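Local coordinates for protein N-acetyl-L-2,4-diaminobutyric acid deacetylase (Ruegeria pomeroyi, PDB 6TWL) that probably removes the acetyl group from N-acetyl-L-2,4-diaminobutyric acid during ectoine degradation, with zinc as its cofactor, at residues Ile6-Pro11 against Gly20-Pro25; Val36-Thr41 against Ile85-Phe90; Thr251-Asp256 against Ala301-Leu306; Gly265-Met270 against Gly314-Gly319. One frame throughout, in Å; residues are numbered along the deposited sequence.

From the N terminus, contact 1 closes the short hairpin of strands 7-8 and 16-24, at one edge of the large mixed sheet. The chain then runs back along strand 36-45, and contact 2 joins it to strand 82-87, closing a loop that holds strand 50-54 and helix 63-74. Contacts 1 and 2 lie in series and touch directly through neighbouring strands. On the opposite side of the chain's centre from contact 1, in the C-terminal all-beta part, contact 3 ties the loop after strand 248-251 to the turn before strand 305-311, and contact 4 pairs strands 265-269 and 315-316. Their segments alternate along the chain, so their loops cross; their nearest atoms are about 9 Å apart.

Contact 1 of 4, residues Ile6-Pro11 against Gly20-Pro25; sequences ISPTIP and GFLKLP
Ile6 lies against Leu24 on the densely packed face of a beta hairpin, in which strand 7-8 forms the edge of the large mixed sheet of the aspartoacylase-like catalytic domain. Ile6 CG1 meets Leu24 CD2 at 3.5 Å, while its CG2 branch, anti to the backbone N, reaches back to Leu22 CB at 4.0 Å. Further along, Leu22 CD2 touches Pro8 CG at 3.9 Å. Tyr128 of helix 121-133 covers this apolar row of Ile6, Pro8 and Leu22, and Ile125 of the same helix adds to the cover on Ile6.

The other face is looser and partly open to solvent. Ser7 and Lys23 both point there, but their side chains meet no closer than Ser7 OG to Lys23 CE, 4.4 Å. Their backbones do the joining: Ser7 N gives a bond to Lys23 O at 2.8 Å, and Lys23 N returns one to Ser7 O. Pro8, which has no N-H to offer, falls opposite Leu22 in a non-hydrogen-bonded antiparallel pair, where none is needed.

Beyond it, Thr9 grips both polar backbone atoms of Phe21. Thr9 N donates to Phe21 O. In return, Phe21 N donates to Thr9 OG1 at 2.9 Å. Thr9 OG1 also passes 3.4 Å from Gly20 CA. OG1 sits between the backbone N and the carbonyl carbon (chi1 70°), which turns it to this N-H. A side-chain oxygen thus takes the place of a strand carbonyl, and the ladder keeps its last bond after strand 7-8 has ended.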
loop_
_atom_site.group_PDB
_atom_site.type_symbol
_atom_site.label_atom_id
_atom_site.label_comp_id
_atom_site.label_asym_id
_atom_site.label_seq_id
_atom_site.Cartn_x
_atom_site.Cartn_y
_atom_site.Cartn_z
ATOM N N ILE A 6 9.097 16.115 16.554
ATOM C CA ILE A 6 9.622 14.826 16.113
ATOM C C ILE A 6 11.039 15.015 15.591
ATOM O O ILE A 6 11.289 15.856 14.719
ATOM C CB ILE A 6 8.713 14.194 15.050
ATOM C CG1 ILE A 6 7.402 13.735 15.692
ATOM C CG2 ILE A 6 9.421 13.028 14.365
ATOM C CD1 ILE A 6 6.499 12.954 14.770
ATOM N N SER A 7 11.971 14.230 16.128
ATOM C CA SER A 7 13.375 14.316 15.766
ATOM C C SER A 7 13.879 12.926 15.404
ATOM O O SER A 7 13.646 11.965 16.159
ATOM C CB SER A 7 14.203 14.897 16.918
ATOM O OG SER A 7 14.713 13.862 17.741
ATOM N N PRO A 8 14.561 12.766 14.271
ATOM C CA PRO A 8 15.174 11.470 13.966
ATOM C C PRO A 8 16.396 11.232 14.837
ATOM O O PRO A 8 17.167 12.152 15.119
ATOM C CB PRO A 8 15.564 11.594 12.487
ATOM C CG PRO A 8 14.865 12.824 11.985
ATOM C CD PRO A 8 14.728 13.724 13.167
ATOM N N THR A 9 16.566 9.983 15.270
ATOM C CA THR A 9 17.792 9.602 15.958
ATOM C C THR A 9 18.972 9.455 15.007
ATOM O O THR A 9 20.101 9.261 15.470
ATOM C CB THR A 9 17.594 8.292 16.729
ATOM O OG1 THR A 9 17.468 7.204 15.805
ATOM C CG2 THR A 9 16.347 8.366 17.601
ATOM N N ILE A 10 18.741 9.550 13.702
ATOM C CA ILE A 10 19.797 9.429 12.700
ATOM C C ILE A 10 19.786 10.681 11.829
ATOM O O ILE A 10 18.852 11.490 11.928
ATOM C CB ILE A 10 19.617 8.160 11.850
ATOM C CG1 ILE A 10 18.224 8.128 11.216
ATOM C CG2 ILE A 10 19.879 6.914 12.685
ATOM C CD1 ILE A 10 18.034 6.993 10.235
ATOM N N PRO A 11 20.792 10.897 10.980
ATOM C CA PRO A 11 20.699 11.987 10.004
ATOM C C PRO A 11 19.977 11.553 8.738
ATOM O O PRO A 11 20.126 10.429 8.253
ATOM C CB PRO A 11 22.170 12.313 9.712
ATOM C CG PRO A 11 22.876 11.023 9.903
ATOM C CD PRO A 11 22.123 10.260 10.965
ATOM N N GLY A 20 17.675 3.825 12.404
ATOM C CA GLY A 20 17.299 4.573 13.588
ATOM C C GLY A 20 15.803 4.682 13.758
ATOM O O GLY A 20 15.049 3.782 13.383
ATOM N N PHE A 21 15.369 5.799 14.341
ATOM C CA PHE A 21 13.965 6.012 14.650
ATOM C C PHE A 21 13.598 7.475 14.452
ATOM O O PHE A 21 14.455 8.362 14.444
ATOM C CB PHE A 21 13.619 5.626 16.092
ATOM C CG PHE A 21 14.050 4.244 16.481
ATOM C CD1 PHE A 21 15.336 4.009 16.936
ATOM C CD2 PHE A 21 13.160 3.187 16.420
ATOM C CE1 PHE A 21 15.731 2.742 17.306
ATOM C CE2 PHE A 21 13.549 1.916 16.790
ATOM C CZ PHE A 21 14.837 1.693 17.233
ATOM N N LEU A 22 12.298 7.710 14.285
ATOM C CA LEU A 22 11.703 9.018 14.514
ATOM C C LEU A 22 11.112 9.025 15.918
ATOM O O LEU A 22 10.329 8.137 16.269
ATOM C CB LEU A 22 10.619 9.324 13.478
ATOM C CG LEU A 22 10.984 9.263 11.994
ATOM C CD1 LEU A 22 9.723 9.208 11.147
ATOM C CD2 LEU A 22 11.842 10.456 11.603
ATOM N N LYS A 23 11.492 10.015 16.720
ATOM C CA LYS A 23 11.146 10.058 18.135
ATOM C C LYS A 23 10.466 11.380 18.469
ATOM O O LYS A 23 10.932 12.443 18.047
ATOM C CB LYS A 23 12.404 9.868 18.993
ATOM C CG LYS A 23 12.208 10.124 20.477
ATOM C CD LYS A 23 13.484 9.845 21.260
ATOM C CE LYS A 23 14.617 10.759 20.814
ATOM N NZ LYS A 23 15.914 10.415 21.465
ATOM N N LEU A 24 9.352 11.310 19.199
ATOM C CA LEU A 24 8.766 12.478 19.858
ATOM C C LEU A 24 8.516 12.089 21.308
ATOM O O LEU A 24 7.768 11.125 21.571
ATOM C CB LEU A 24 7.481 12.988 19.192
ATOM C CG LEU A 24 6.219 12.133 19.118
ATOM C CD1 LEU A 24 4.960 12.992 18.982
ATOM C CD2 LEU A 24 6.369 11.233 17.930
ATOM N N PRO A 25 9.130 12.777 22.271
ATOM C CA PRO A 25 9.053 12.322 23.666
ATOM C C PRO A 25 7.658 12.332 24.272
ATOM O O PRO A 25 7.450 11.612 25.253
ATOM C CB PRO A 25 9.994 13.289 24.392
ATOM C CG PRO A 25 10.998 13.650 23.351
ATOM C CD PRO A 25 10.219 13.746 22.068
#

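Contact 2 of 4, residues Val36-Thr41 against Ile85-Phe90; sequences VMIPLT and IIVPAF
Thr41 and Ile86 form an antiparallel hydrogen-bonded pair that joins strands 36-45 and 82-87 inside the large mixed sheet of the succinylglutamate desuccinylase/aspartoacylase fold. Thr41 N donates to Ile86 O, and Ile86 N to Thr41 O at 2.8 Å. The same Ile86 O also receives Leu40 CA in a CH...O contact of 3.2 Å. From here the two strands splay apart, and side chains take over from backbone bonds.

Val87 carries much of this packing. Its CB forks into two methyls aimed at different neighbours. CG1, anti to the backbone N (chi1 -172°), lies 3.9 Å from Pro39 O and 4.0 Å from Ile38 CG2. CG2 is turned instead to Leu40, whose CB it approaches at 4.4 Å. Ile38 CG2 in turn bridges two residues of the other segment, since it also touches Ala89 O at 3.8 Å. Val87 also packs on Thr54 of strand 50-54, the next strand of the sheet.

Helix 63-74 covers the Thr41 and Ile86 face: Ala72 lies on Thr41, Leu68 and Leu71 on Ile86. The hydroxyl of Thr41 is held by His19 ND1. The Ala89 side chain is about 10 Å from those of His58 and Glu61, zinc-binding residues in another structure of this protein, so the end of this contact approaches the metal site. Where the chain turns out of strand 82-87 at Pro88, water 1 bridges the two segments, donating to Pro39 O and accepting from Ala89 N, 2.8 Å from each.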
loop_
_atom_site.group_PDB
_atom_site.type_symbol
_atom_site.label_atom_id
_atom_site.label_comp_id
_atom_site.label_asym_id
_atom_site.label_seq_id
_atom_site.Cartn_x
_atom_site.Cartn_y
_atom_site.Cartn_z
ATOM N N VAL A 36 7.389 7.762 21.659
ATOM C CA VAL A 36 7.065 6.825 20.592
ATOM C C VAL A 36 8.196 6.865 19.577
ATOM O O VAL A 36 8.786 7.924 19.323
ATOM C CB VAL A 36 5.693 7.104 19.940
ATOM C CG1 VAL A 36 4.650 7.408 21.011
ATOM C CG2 VAL A 36 5.768 8.168 18.852
ATOM N N MET A 37 8.535 5.694 19.045
ATOM C CA MET A 37 9.681 5.514 18.164
ATOM C C MET A 37 9.218 4.799 16.908
ATOM O O MET A 37 8.747 3.660 16.979
ATOM C CB MET A 37 10.785 4.712 18.859
ATOM C CG MET A 37 11.036 5.139 20.288
ATOM S SD MET A 37 12.422 6.276 20.419
ATOM C CE MET A 37 13.721 5.267 19.723
ATOM N N ILE A 38 9.344 5.463 15.767
ATOM C CA ILE A 38 9.021 4.877 14.474
ATOM C C ILE A 38 10.339 4.416 13.834
ATOM O O ILE A 38 11.183 5.264 13.530
ATOM C CB ILE A 38 8.293 5.869 13.560
ATOM C CG1 ILE A 38 7.154 6.546 14.322
ATOM C CG2 ILE A 38 7.766 5.164 12.323
ATOM C CD1 ILE A 38 6.375 7.535 13.483
ATOM N N PRO A 39 10.536 3.116 13.638
ATOM C CA PRO A 39 11.779 2.661 13.000
ATOM C C PRO A 39 11.874 3.163 11.570
ATOM O O PRO A 39 10.878 3.239 10.846
ATOM C CB PRO A 39 11.666 1.132 13.052
ATOM C CG PRO A 39 10.638 0.850 14.112
ATOM C CD PRO A 39 9.676 1.996 14.040
ATOM N N LEU A 40 13.091 3.508 11.164
ATOM C CA LEU A 40 13.319 3.932 9.794
ATOM C C LEU A 40 14.779 3.705 9.444
ATOM O O LEU A 40 15.656 3.738 10.311
ATOM C CB LEU A 40 12.931 5.401 9.582
ATOM C CG LEU A 40 14.001 6.483 9.754
ATOM C CD1 LEU A 40 13.501 7.819 9.236
ATOM C CD2 LEU A 40 14.412 6.608 11.203
ATOM N N THR A 41 15.018 3.452 8.164
ATOM C CA THR A 41 16.356 3.347 7.608
ATOM C C THR A 41 16.512 4.399 6.521
ATOM O O THR A 41 15.607 4.602 5.705
ATOM C CB THR A 41 16.612 1.945 7.038
ATOM O OG1 THR A 41 16.706 0.998 8.111
ATOM C CG2 THR A 41 17.899 1.917 6.226
ATOM N N ILE A 85 14.413 6.628 1.930
ATOM C CA ILE A 85 13.880 6.746 3.282
ATOM C C ILE A 85 12.862 5.629 3.448
ATOM O O ILE A 85 11.793 5.648 2.824
ATOM C CB ILE A 85 13.261 8.124 3.548
ATOM C CG1 ILE A 85 14.262 9.226 3.199
ATOM C CG2 ILE A 85 12.841 8.244 5.006
ATOM C CD1 ILE A 85 13.716 10.630 3.365
ATOM N N ILE A 86 13.197 4.647 4.280
ATOM C CA ILE A 86 12.443 3.403 4.388
ATOM C C ILE A 86 11.756 3.371 5.743
ATOM O O ILE A 86 12.421 3.373 6.788
ATOM C CB ILE A 86 13.350 2.179 4.200
ATOM C CG1 ILE A 86 14.070 2.263 2.852
ATOM C CG2 ILE A 86 12.542 0.894 4.299
ATOM C CD1 ILE A 86 15.259 1.338 2.740
ATOM N N VAL A 87 10.428 3.340 5.723
ATOM C CA VAL A 87 9.611 3.214 6.926
ATOM C C VAL A 87 8.840 1.904 6.815
ATOM O O VAL A 87 7.718 1.893 6.289
ATOM C CB VAL A 87 8.663 4.413 7.089
ATOM C CG1 VAL A 87 7.971 4.370 8.447
ATOM C CG2 VAL A 87 9.423 5.718 6.909
ATOM N N PRO A 88 9.395 0.785 7.287
ATOM C CA PRO A 88 8.724 -0.509 7.076
ATOM C C PRO A 88 7.367 -0.598 7.743
ATOM O O PRO A 88 6.480 -1.292 7.233
ATOM C CB PRO A 88 9.709 -1.521 7.682
ATOM C CG PRO A 88 11.019 -0.802 7.761
ATOM C CD PRO A 88 10.671 0.633 8.007
ATOM N N ALA A 89 7.180 0.075 8.872
ATOM C CA ALA A 89 5.925 0.034 9.606
ATOM C C ALA A 89 5.416 1.454 9.791
ATOM O O ALA A 89 6.133 2.314 10.316
ATOM C CB ALA A 89 6.097 -0.661 10.957
ATOM N N PHE A 90 4.181 1.693 9.357
ATOM C CA PHE A 90 3.561 3.010 9.405
ATOM C C PHE A 90 2.204 2.934 10.094
ATOM O O PHE A 90 1.310 3.737 9.818
ATOM C CB PHE A 90 3.435 3.589 7.995
ATOM C CG PHE A 90 3.196 5.071 7.958
ATOM C CD1 PHE A 90 3.803 5.912 8.876
ATOM C CD2 PHE A 90 2.375 5.624 6.990
ATOM C CE1 PHE A 90 3.581 7.276 8.835
ATOM C CE2 PHE A 90 2.153 6.986 6.942
ATOM C CZ PHE A 90 2.756 7.813 7.866
HETATM O O HOH W 1 8.627 1.516 10.728
#

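Contact 3 of 4, residues Thr251-Asp256 against Ala301-Leu306; sequences TMPDDD and ARRAGL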
loop_
_atom_site.group_PDB
_atom_site.type_symbol
_atom_site.label_atom_id
_atom_site.label_comp_id
_atom_site.label_asym_id
_atom_site.label_seq_id
_atom_site.Cartn_x
_atom_site.Cartn_y
_atom_site.Cartn_z
ATOM N N THR A 251 -9.189 -1.550 -14.721
ATOM C CA THR A 251 -9.808 -0.347 -14.192
ATOM C C THR A 251 -11.026 -0.741 -13.371
ATOM O O THR A 251 -11.660 -1.769 -13.626
ATOM C CB THR A 251 -10.237 0.624 -15.309
ATOM O OG1 THR A 251 -11.349 0.073 -16.024
ATOM C CG2 THR A 251 -9.092 0.884 -16.282
ATOM N N MET A 252 -11.343 0.084 -12.371
ATOM C CA MET A 252 -12.559 -0.049 -11.572
ATOM C C MET A 252 -13.369 1.224 -11.786
ATOM O O MET A 252 -13.340 2.142 -10.952
ATOM C CB MET A 252 -12.244 -0.271 -10.095
ATOM C CG MET A 252 -11.732 -1.661 -9.757
ATOM S SD MET A 252 -10.669 -1.611 -8.306
ATOM C CE MET A 252 -11.569 -0.447 -7.291
ATOM N N PRO A 253 -14.109 1.313 -12.894
ATOM C CA PRO A 253 -14.725 2.583 -13.291
ATOM C C PRO A 253 -16.077 2.881 -12.665
ATOM O O PRO A 253 -16.582 3.999 -12.842
ATOM C CB PRO A 253 -14.876 2.409 -14.808
ATOM C CG PRO A 253 -15.131 0.941 -14.972
ATOM C CD PRO A 253 -14.359 0.244 -13.876
ATOM N N ASP A 254 -16.670 1.936 -11.941
ATOM C CA ASP A 254 -18.062 2.048 -11.540
ATOM C C ASP A 254 -18.247 1.377 -10.188
ATOM O O ASP A 254 -17.468 0.504 -9.797
ATOM C CB ASP A 254 -18.978 1.406 -12.594
ATOM C CG ASP A 254 -20.355 2.035 -12.643
ATOM O OD1 ASP A 254 -21.066 2.001 -11.618
ATOM O OD2 ASP A 254 -20.729 2.554 -13.716
ATOM N N ASP A 255 -19.291 1.797 -9.470
ATOM C CA ASP A 255 -19.671 1.080 -8.259
ATOM C C ASP A 255 -20.209 -0.309 -8.565
ATOM O O ASP A 255 -20.334 -1.128 -7.649
ATOM C CB ASP A 255 -20.709 1.877 -7.468
ATOM C CG ASP A 255 -20.089 2.676 -6.339
ATOM O OD1 ASP A 255 -18.852 2.850 -6.348
ATOM O OD2 ASP A 255 -20.833 3.123 -5.441
ATOM N N ASP A 256 -20.525 -0.584 -9.832
ATOM C CA ASP A 256 -20.923 -1.898 -10.314
ATOM C C ASP A 256 -19.774 -2.903 -10.309
ATOM O O ASP A 256 -19.995 -4.069 -10.658
ATOM C CB ASP A 256 -21.496 -1.768 -11.725
ATOM C CG ASP A 256 -22.988 -1.526 -11.737
ATOM O OD1 ASP A 256 -23.637 -1.699 -10.685
ATOM O OD2 ASP A 256 -23.512 -1.163 -12.812
ATOM N N ALA A 301 -22.143 -11.323 -10.390
ATOM C CA ALA A 301 -21.360 -10.213 -10.915
ATOM C C ALA A 301 -22.260 -9.212 -11.629
ATOM O O ALA A 301 -23.139 -9.593 -12.409
ATOM C CB ALA A 301 -20.285 -10.730 -11.870
ATOM N N ARG A 302 -22.038 -7.927 -11.359
ATOM C CA ARG A 302 -22.766 -6.859 -12.027
ATOM C C ARG A 302 -22.027 -6.300 -13.236
ATOM O O ARG A 302 -22.618 -5.528 -14.000
ATOM C CB ARG A 302 -23.068 -5.725 -11.038
ATOM C CG ARG A 302 -23.916 -6.161 -9.851
ATOM C CD ARG A 302 -24.289 -4.983 -8.962
ATOM N NE ARG A 302 -25.013 -3.942 -9.692
ATOM C CZ ARG A 302 -26.290 -4.025 -10.053
ATOM N NH1 ARG A 302 -27.004 -5.104 -9.755
ATOM N NH2 ARG A 302 -26.858 -3.026 -10.715
ATOM N N ARG A 303 -20.759 -6.667 -13.426
ATOM C CA ARG A 303 -19.984 -6.268 -14.593
ATOM C C ARG A 303 -19.052 -7.400 -14.990
ATOM O O ARG A 303 -18.609 -8.184 -14.146
ATOM C CB ARG A 303 -19.146 -5.010 -14.347
ATOM C CG ARG A 303 -19.926 -3.796 -13.941
ATOM C CD ARG A 303 -19.055 -2.558 -13.987
ATOM N NE ARG A 303 -18.223 -2.522 -15.181
ATOM C CZ ARG A 303 -18.131 -1.470 -15.985
ATOM N NH1 ARG A 303 -18.822 -0.370 -15.718
ATOM N NH2 ARG A 303 -17.352 -1.516 -17.055
ATOM N N ALA A 304 -18.741 -7.463 -16.280
ATOM C CA ALA A 304 -17.797 -8.447 -16.779
ATOM C C ALA A 304 -16.365 -7.959 -16.594
ATOM O O ALA A 304 -16.075 -6.762 -16.679
ATOM C CB ALA A 304 -18.062 -8.751 -18.254
ATOM N N GLY A 305 -15.469 -8.903 -16.343
ATOM C CA GLY A 305 -14.069 -8.592 -16.099
ATOM C C GLY A 305 -13.391 -9.737 -15.359
ATOM O O GLY A 305 -13.719 -10.905 -15.565
ATOM N N LEU A 306 -12.445 -9.368 -14.498
ATOM C CA LEU A 306 -11.667 -10.319 -13.717
ATOM C C LEU A 306 -11.928 -10.098 -12.234
ATOM O O LEU A 306 -11.938 -8.957 -11.763
ATOM C CB LEU A 306 -10.167 -10.170 -13.997
ATOM C CG LEU A 306 -9.670 -10.405 -15.423
ATOM C CD1 LEU A 306 -8.153 -10.367 -15.469
ATOM C CD2 LEU A 306 -10.180 -11.724 -15.959
#
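Arg302 and Asp256 make the one salt bridge between 251-256 and 301-306. The guanidinium presents its edge: Arg302 NE points at Asp256 OD1 over 2.8 Å with a nearly straight N-H (170°), and the oxygen lies in the guanidinium plane. The carboxylate is steeply inclined to the guanidinium and receives the donor from above its own plane (48° out of it). Arg302 NH2 is left farther from the same Asp256 OD1, at 3.5 Å.

Arg303 runs past Asp256 with its aliphatic stem. Its CG approaches Asp256 O at 3.3 Å, and its CD lies 3.4 Å from Asp256 CB. A bend at the third torsion (chi3 43°) then carries the guanidinium to Pro253, whose CG stands 3.7 Å above one face, offset toward the rim. Asp254 comes in beside it: its CB is 3.6 Å from Arg303 NH1, while its charged OD2 stays beyond salt-bridge distance.

This surface contact ties the loop between strands 248-251 and 258-260 to the turn between strands 297-300 and 305-311. Asp254 OD1 is engaged within its own segment, accepting from Asp256 N at 3.2 Å, an Asx turn that leads into the 3-10 segment beginning at Asp255. The turn is consistent with fixing Asp256 between the two arginines.

Farther out, Pro253 and Arg303 both pack on Val327, close to the C terminus, and Arg303 also touches Cys257. Thr251 bonds through its backbone to Val327, and Ala301 to Gly280 and Asp281.

Contact 4 of 4, residues Gly265-Met270 against Gly314-Gly319; sequences GLFEMM and GLIKSG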
loop_
_atom_site.group_PDB
_atom_site.type_symbol
_atom_site.label_atom_id
_atom_site.label_comp_id
_atom_site.label_asym_id
_atom_site.label_seq_id
_atom_site.Cartn_x
_atom_site.Cartn_y
_atom_site.Cartn_z
ATOM N N GLY A 265 -23.378 -15.380 7.163
ATOM C CA GLY A 265 -23.422 -16.815 6.977
ATOM C C GLY A 265 -22.052 -17.376 6.652
ATOM O O GLY A 265 -21.040 -16.669 6.678
ATOM N N LEU A 266 -22.046 -18.672 6.356
ATOM C CA LEU A 266 -20.841 -19.355 5.904
ATOM C C LEU A 266 -20.615 -19.036 4.430
ATOM O O LEU A 266 -21.534 -19.145 3.613
ATOM C CB LEU A 266 -20.972 -20.861 6.142
ATOM C CG LEU A 266 -19.910 -21.829 5.622
ATOM C CD1 LEU A 266 -18.681 -21.810 6.516
ATOM C CD2 LEU A 266 -20.488 -23.237 5.571
ATOM N N PHE A 267 -19.394 -18.632 4.094
ATOM C CA PHE A 267 -19.099 -18.001 2.814
ATOM C C PHE A 267 -18.444 -19.007 1.874
ATOM O O PHE A 267 -17.378 -19.550 2.186
ATOM C CB PHE A 267 -18.196 -16.787 3.031
ATOM C CG PHE A 267 -17.867 -16.034 1.777
ATOM C CD1 PHE A 267 -18.816 -15.233 1.163
ATOM C CD2 PHE A 267 -16.604 -16.117 1.220
ATOM C CE1 PHE A 267 -18.512 -14.535 0.012
ATOM C CE2 PHE A 267 -16.291 -15.423 0.067
ATOM C CZ PHE A 267 -17.246 -14.628 -0.537
ATOM N N GLU A 268 -19.076 -19.245 0.724
ATOM C CA GLU A 268 -18.559 -20.162 -0.294
ATOM C C GLU A 268 -18.337 -19.387 -1.587
ATOM O O GLU A 268 -19.292 -19.061 -2.300
ATOM C CB GLU A 268 -19.503 -21.335 -0.535
ATOM C CG GLU A 268 -19.090 -22.181 -1.734
ATOM C CD GLU A 268 -20.064 -23.298 -2.037
ATOM O OE1 GLU A 268 -21.196 -23.267 -1.508
ATOM O OE2 GLU A 268 -19.695 -24.206 -2.810
ATOM N N MET A 269 -17.079 -19.097 -1.893
ATOM C CA MET A 269 -16.756 -18.436 -3.148
ATOM C C MET A 269 -16.777 -19.436 -4.294
ATOM O O MET A 269 -16.248 -20.542 -4.171
ATOM C CB MET A 269 -15.393 -17.767 -3.060
ATOM C CG MET A 269 -14.950 -17.202 -4.384
ATOM S SD MET A 269 -14.293 -15.554 -4.154
ATOM C CE MET A 269 -15.736 -14.526 -4.409
ATOM N N MET A 270 -17.378 -19.042 -5.416
ATOM C CA MET A 270 -17.512 -19.941 -6.552
ATOM C C MET A 270 -16.470 -19.719 -7.649
ATOM O O MET A 270 -16.344 -20.579 -8.525
ATOM C CB MET A 270 -18.930 -19.824 -7.144
ATOM C CG MET A 270 -20.072 -20.007 -6.131
ATOM S SD MET A 270 -20.014 -21.576 -5.244
ATOM C CE MET A 270 -20.179 -22.732 -6.603
ATOM N N GLY A 314 -13.972 -17.408 6.416
ATOM C CA GLY A 314 -15.004 -18.398 6.153
ATOM C C GLY A 314 -16.404 -17.920 6.485
ATOM O O GLY A 314 -17.378 -18.373 5.876
ATOM N N LEU A 315 -16.529 -17.023 7.457
ATOM C CA LEU A 315 -17.788 -16.358 7.750
ATOM C C LEU A 315 -17.790 -14.969 7.127
ATOM O O LEU A 315 -16.760 -14.292 7.073
ATOM C CB LEU A 315 -18.017 -16.235 9.254
ATOM C CG LEU A 315 -18.234 -17.498 10.082
ATOM C CD1 LEU A 315 -18.595 -17.090 11.498
ATOM C CD2 LEU A 315 -19.316 -18.376 9.477
ATOM N N ILE A 316 -18.962 -14.544 6.663
ATOM C CA ILE A 316 -19.137 -13.210 6.108
ATOM C C ILE A 316 -20.256 -12.520 6.876
ATOM O O ILE A 316 -21.138 -13.173 7.444
ATOM C CB ILE A 316 -19.431 -13.248 4.589
ATOM C CG1 ILE A 316 -19.318 -11.847 3.979
ATOM C CG2 ILE A 316 -20.794 -13.862 4.316
ATOM C CD1 ILE A 316 -19.121 -11.842 2.482
ATOM N N LYS A 317 -20.202 -11.191 6.908
ATOM C CA LYS A 317 -21.148 -10.372 7.645
ATOM C C LYS A 317 -21.826 -9.391 6.698
ATOM O O LYS A 317 -21.309 -9.079 5.622
ATOM C CB LYS A 317 -20.450 -9.609 8.778
ATOM C CG LYS A 317 -19.844 -10.505 9.845
ATOM C CD LYS A 317 -19.399 -9.698 11.051
ATOM C CE LYS A 317 -18.374 -10.461 11.873
ATOM N NZ LYS A 317 -17.028 -9.824 11.827
ATOM N N SER A 318 -23.004 -8.918 7.105
ATOM C CA SER A 318 -23.707 -7.907 6.325
ATOM C C SER A 318 -22.819 -6.683 6.145
ATOM O O SER A 318 -22.246 -6.169 7.109
ATOM C CB SER A 318 -25.017 -7.517 7.013
ATOM O OG SER A 318 -25.849 -6.770 6.142
ATOM N N GLY A 319 -22.684 -6.234 4.901
ATOM C CA GLY A 319 -21.875 -5.082 4.580
ATOM C C GLY A 319 -20.487 -5.405 4.068
ATOM O O GLY A 319 -19.870 -4.553 3.422
#
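Phe267 N donates to Gly314 O at 2.7 Å, the shortest of three backbone bonds that hold 315-316 as an outermost strand of the four-stranded antiparallel sheet of the C-terminal beta part. Gly265 and Ile316 supply the other two as a hydrogen-bonded pair: Ile316 N reaches Gly265 O at 3.0 Å, and Gly265 N reaches Ile316 O over a longer 3.2 Å. Gly265 O also receives Leu315 CA in a CH...O contact of 3.4 Å.

Between these bonds, Leu266 and Leu315 form a non-hydrogen-bonded pair on the exposed face. Their side chains barely meet, Leu315 CD2 lying 4.5 Å from Leu266 CB, and both rest on Leu289.

The packing is firmer on the buried face. There Phe267 CG, anti to the backbone N (chi1 -178°), sends the ring alongside Ile316, and the ring meets that of His311 edge-to-face. Val322 of strand 321-326 touches both Phe267 and Ile316, which ties this sheet to the five-stranded one. Ile316 CD1 comes obliquely at the phenyl ring and rests equally on Phe267 CD1 and CE1, 3.7 Å from each.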